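Local coordinates for HpcE (Thermus thermophilus, PDB 1WZO), which probably isomerises 2-hydroxyhepta-2,4-diene-1,7-dioate in the breakdown of homoprotocatechuate, as a member of the fumarylacetoacetate hydrolase family, at the interface of chains A and B. Residues are numbered along the deposited sequence; one frame, centred on the assembly and turned at random. Chains: chain A/B, HpcE.

The interface of chains A and B. Residues chain A 109, 202-204; chain B 148-149.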
# COMPACT_ATOMS: atom_id res chain seq x y z
N LYS A 109 -14.46 -16.01 -1.03
CA LYS A 109 -15.44 -15.99 0.05
C LYS A 109 -16.47 -17.07 -0.28
O LYS A 109 -17.11 -17.01 -1.32
CB LYS A 109 -16.12 -14.62 0.19
CG LYS A 109 -17.03 -14.49 1.44
CD LYS A 109 -16.27 -14.81 2.74
CE LYS A 109 -17.18 -14.87 3.97
NZ LYS A 109 -17.80 -13.55 4.28
N PHE A 202 -15.60 -18.34 6.13
CA PHE A 202 -15.85 -17.29 7.11
C PHE A 202 -14.93 -16.07 7.03
O PHE A 202 -15.20 -15.04 7.64
CB PHE A 202 -15.77 -17.89 8.52
CG PHE A 202 -14.39 -18.38 8.91
CD1 PHE A 202 -13.46 -17.50 9.48
CD2 PHE A 202 -14.01 -19.71 8.71
CE1 PHE A 202 -12.19 -17.94 9.84
CE2 PHE A 202 -12.74 -20.16 9.08
CZ PHE A 202 -11.82 -19.27 9.64
N MET A 203 -13.84 -16.19 6.28
CA MET A 203 -12.87 -15.11 6.15
C MET A 203 -12.57 -14.86 4.68
O MET A 203 -12.17 -15.77 3.96
CB MET A 203 -11.58 -15.50 6.87
CG MET A 203 -10.43 -14.51 6.73
SD MET A 203 -8.85 -15.16 7.34
CE MET A 203 -9.27 -15.65 9.00
N THR A 204 -12.74 -13.62 4.23
CA THR A 204 -12.45 -13.31 2.84
C THR A 204 -10.94 -13.31 2.61
O THR A 204 -10.20 -12.61 3.30
CB THR A 204 -13.01 -11.92 2.45
OG1 THR A 204 -14.44 -11.94 2.55
CG2 THR A 204 -12.60 -11.55 1.02
N ARG B 148 -13.84 -13.81 11.85
CA ARG B 148 -14.84 -13.77 10.79
C ARG B 148 -15.02 -12.36 10.22
O ARG B 148 -14.78 -11.37 10.92
CB ARG B 148 -16.18 -14.27 11.34
CG ARG B 148 -16.08 -15.56 12.15
CD ARG B 148 -17.44 -15.99 12.68
NE ARG B 148 -18.29 -16.54 11.63
CZ ARG B 148 -18.17 -17.77 11.14
NH1 ARG B 148 -17.23 -18.59 11.60
NH2 ARG B 148 -18.99 -18.19 10.18
N ASP B 149 -15.44 -12.27 8.96
CA ASP B 149 -15.68 -10.97 8.34
C ASP B 149 -16.67 -10.16 9.21
O ASP B 149 -17.68 -10.69 9.69
CB ASP B 149 -16.27 -11.13 6.94
CG ASP B 149 -15.26 -11.66 5.92
OD1 ASP B 149 -14.05 -11.75 6.23
OD2 ASP B 149 -15.68 -11.96 4.78
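B:Asp149 reaches across to A:Thr204, A:Phe202 and A:Lys109 in one of two equivalent patches of the two-fold interface between subunits of the fumarylacetoacetate hydrolase family; the structure alone does not show that this pairing is the one used in solution. Both carboxylate oxygens of B:Asp149 grip A:Thr204. OD1 takes the backbone N of A:Thr204 at 3.0 Å in a nearly straight bond, and OD2 takes its hydroxyl OG1 at 2.6 Å, both on syn sides and slightly out of the carboxylate plane. With chi1 at -64° OG1 stands beside its own backbone N, where the hydroxyl and the N-H can both reach one carboxylate. From above that plane, 38° out of it, the amine NZ of A:Lys109 closes a salt bridge to OD2 at 2.7 Å. OD2 thus accepts from both the amine and the hydroxyl, which would probably favour the charged carboxylate. Replacing B:Asp149 by alanine would probably leave A:Lys109 without its counter-charge and the N and OG1 of A:Thr204 without their shared acceptor. The main chain adds a further tie: N of B:Asp149 donates to the carbonyl O of A:Phe202 at 3.1 Å. Next to it the B:Arg148 side chain, bent at chi3, folds back on A:Phe202. One guanidinium face lies over the methylene, with CB of A:Phe202 3.6 Å from CZ of B:Arg148 and displaced toward the rim of the group; the ring and guanidinium planes are 22° apart, and the side chains cross at about a right angle.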